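Local structure of PbaA (Pyrococcus furiosus, 5Y9N) at residues A[38-43]-A[202-207]. The protein probably acts as a proteasome assembly chaperone-like protein of the PAC2 family, and assembles as five chains. Sequence-based numbering, arbitrary orientation.
Sequences NFLAKE and LGLNVS
In this PAC2-family fold, the link between helix 188-202 and the long C-terminal helix 209-244 packs on the last turns of helix 32-43. F39, L40 and E43, from those turns, meet L204, V206 and S207 of the link. The link leads straight into the long helix, most of which is predicted to form a coiled coil, so the contact lies at the base of that helix.

V206 is the central residue on the link side. Its two methyls part company. CG1 reaches the stem of E43, with 3.7 Å to E43 CB, and also lies 3.9 Å from F39 CE2. It meets the F39 ring obliquely. CG2 turns to L40 instead and lies 4.2 Å from L40 CD2. The V206 and F39 side chains pass each other pointing opposite ways.

L40 is the buried member of the group. Its CD2 also touches L204 CD1 at 4.2 Å. This apolar patch continues into the protein, where L40 rests on V195 and L198 of helix 188-202 and on I82 of strand 80-85. L204 carries the patch on to I80 of the same strand and also touches N199 of helix 188-202.

G203 leaves the helical conformation with positive phi, and the link departs from helix 188-202 there. At the far end a weak hydrogen bond joins S207 OG and E209 N, the latter at the start of helix 209-244. P210 of that helix touches both F39 and E43.

With E43 CG anti to its own carbonyl carbon (chi1 -65°), CG sits 3.4 Å over one face of the F39 ring, nearer its border than its middle. F39 CG is anti to the backbone N (chi1 -173°), which carries the ring out to the link. There the ring edge meets a backbone carbonyl nearly in plane, with F39 CZ 3.3 Å from S207 O.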
loop_
_atom_site.group_PDB
_atom_site.type_symbol
_atom_site.label_atom_id
_atom_site.label_comp_id
_atom_site.label_asym_id
_atom_site.label_seq_id
_atom_site.Cartn_x
_atom_site.Cartn_y
_atom_site.Cartn_z
ATOM N N ASN A 38 32.371 4.561 -9.833
ATOM C CA ASN A 38 32.378 5.977 -10.162
ATOM C C ASN A 38 33.828 6.429 -10.344
ATOM O O ASN A 38 34.135 7.209 -11.235
ATOM C CB ASN A 38 31.686 6.791 -9.049
ATOM C CG ASN A 38 30.643 7.748 -9.564
ATOM O OD1 ASN A 38 30.440 8.809 -8.966
ATOM N ND2 ASN A 38 29.964 7.382 -10.679
ATOM N N PHE A 39 34.711 5.899 -9.505
ATOM C CA PHE A 39 36.124 6.218 -9.569
ATOM C C PHE A 39 36.739 5.763 -10.885
ATOM O O PHE A 39 37.396 6.551 -11.556
ATOM C CB PHE A 39 36.852 5.572 -8.399
ATOM C CG PHE A 39 38.275 5.984 -8.289
ATOM C CD1 PHE A 39 38.607 7.330 -8.105
ATOM C CD2 PHE A 39 39.292 5.038 -8.359
ATOM C CE1 PHE A 39 39.929 7.719 -7.999
ATOM C CE2 PHE A 39 40.618 5.426 -8.252
ATOM C CZ PHE A 39 40.936 6.764 -8.069
ATOM N N LEU A 40 36.493 4.511 -11.258
ATOM C CA LEU A 40 36.936 4.009 -12.557
ATOM C C LEU A 40 36.429 4.827 -13.716
ATOM O O LEU A 40 37.192 5.164 -14.598
ATOM C CB LEU A 40 36.539 2.554 -12.765
ATOM C CG LEU A 40 37.491 1.613 -12.012
ATOM C CD1 LEU A 40 36.892 0.253 -11.881
ATOM C CD2 LEU A 40 38.828 1.492 -12.725
ATOM N N ALA A 41 35.158 5.172 -13.714
ATOM C CA ALA A 41 34.625 5.974 -14.810
ATOM C C ALA A 41 35.382 7.291 -14.936
ATOM O O ALA A 41 35.691 7.718 -16.035
ATOM C CB ALA A 41 33.138 6.232 -14.632
ATOM N N LYS A 42 35.695 7.907 -13.803
ATOM C CA LYS A 42 36.371 9.202 -13.771
ATOM C C LYS A 42 37.828 9.063 -14.234
ATOM O O LYS A 42 38.253 9.735 -15.166
ATOM C CB LYS A 42 36.318 9.789 -12.348
ATOM C CG LYS A 42 36.008 11.273 -12.270
ATOM C CD LYS A 42 35.350 11.602 -10.933
ATOM C CE LYS A 42 33.867 11.227 -10.916
ATOM N NZ LYS A 42 33.417 11.026 -9.518
ATOM N N GLU A 43 38.559 8.156 -13.597
ATOM C CA GLU A 43 39.978 7.957 -13.868
ATOM C C GLU A 43 40.286 7.483 -15.291
ATOM O O GLU A 43 41.357 7.774 -15.804
ATOM C CB GLU A 43 40.594 6.970 -12.859
ATOM C CG GLU A 43 40.623 7.440 -11.405
ATOM C CD GLU A 43 41.460 8.690 -11.175
ATOM O OE1 GLU A 43 42.642 8.587 -10.761
ATOM O OE2 GLU A 43 40.924 9.784 -11.397
ATOM N N LEU A 202 41.702 -6.828 -15.209
ATOM C CA LEU A 202 41.563 -6.223 -16.538
ATOM C C LEU A 202 42.820 -5.502 -17.019
ATOM O O LEU A 202 42.803 -4.905 -18.091
ATOM C CB LEU A 202 40.410 -5.209 -16.514
ATOM C CG LEU A 202 39.042 -5.661 -16.008
ATOM C CD1 LEU A 202 38.067 -4.479 -16.127
ATOM C CD2 LEU A 202 38.513 -6.868 -16.795
ATOM N N GLY A 203 43.888 -5.543 -16.226
ATOM C CA GLY A 203 45.148 -4.870 -16.531
ATOM C C GLY A 203 44.992 -3.397 -16.768
ATOM O O GLY A 203 45.382 -2.921 -17.820
ATOM N N LEU A 204 44.444 -2.665 -15.804
ATOM C CA LEU A 204 44.116 -1.238 -16.029
ATOM C C LEU A 204 45.103 -0.240 -15.423
ATOM O O LEU A 204 45.136 0.929 -15.866
ATOM C CB LEU A 204 42.717 -0.922 -15.522
ATOM C CG LEU A 204 41.563 -1.517 -16.316
ATOM C CD1 LEU A 204 40.256 -1.325 -15.547
ATOM C CD2 LEU A 204 41.479 -0.938 -17.724
ATOM N N ASN A 205 45.877 -0.660 -14.420
ATOM C CA ASN A 205 46.813 0.254 -13.756
ATOM C C ASN A 205 46.249 1.644 -13.398
ATOM O O ASN A 205 46.815 2.672 -13.774
ATOM C CB ASN A 205 48.088 0.398 -14.596
ATOM C CG ASN A 205 49.173 -0.530 -14.127
ATOM O OD1 ASN A 205 49.689 -1.324 -14.912
ATOM N ND2 ASN A 205 49.503 -0.457 -12.819
ATOM N N VAL A 206 45.122 1.650 -12.690
ATOM C CA VAL A 206 44.553 2.866 -12.137
ATOM C C VAL A 206 44.998 2.967 -10.679
ATOM O O VAL A 206 44.835 2.029 -9.892
ATOM C CB VAL A 206 43.013 2.893 -12.251
ATOM C CG1 VAL A 206 42.426 4.076 -11.465
ATOM C CG2 VAL A 206 42.588 2.957 -13.720
ATOM N N SER A 207 45.599 4.097 -10.334
ATOM C CA SER A 207 46.022 4.339 -8.977
ATOM C C SER A 207 44.792 4.576 -8.107
ATOM O O SER A 207 43.931 5.413 -8.426
ATOM C CB SER A 207 46.925 5.571 -8.890
ATOM O OG SER A 207 47.486 5.657 -7.586
#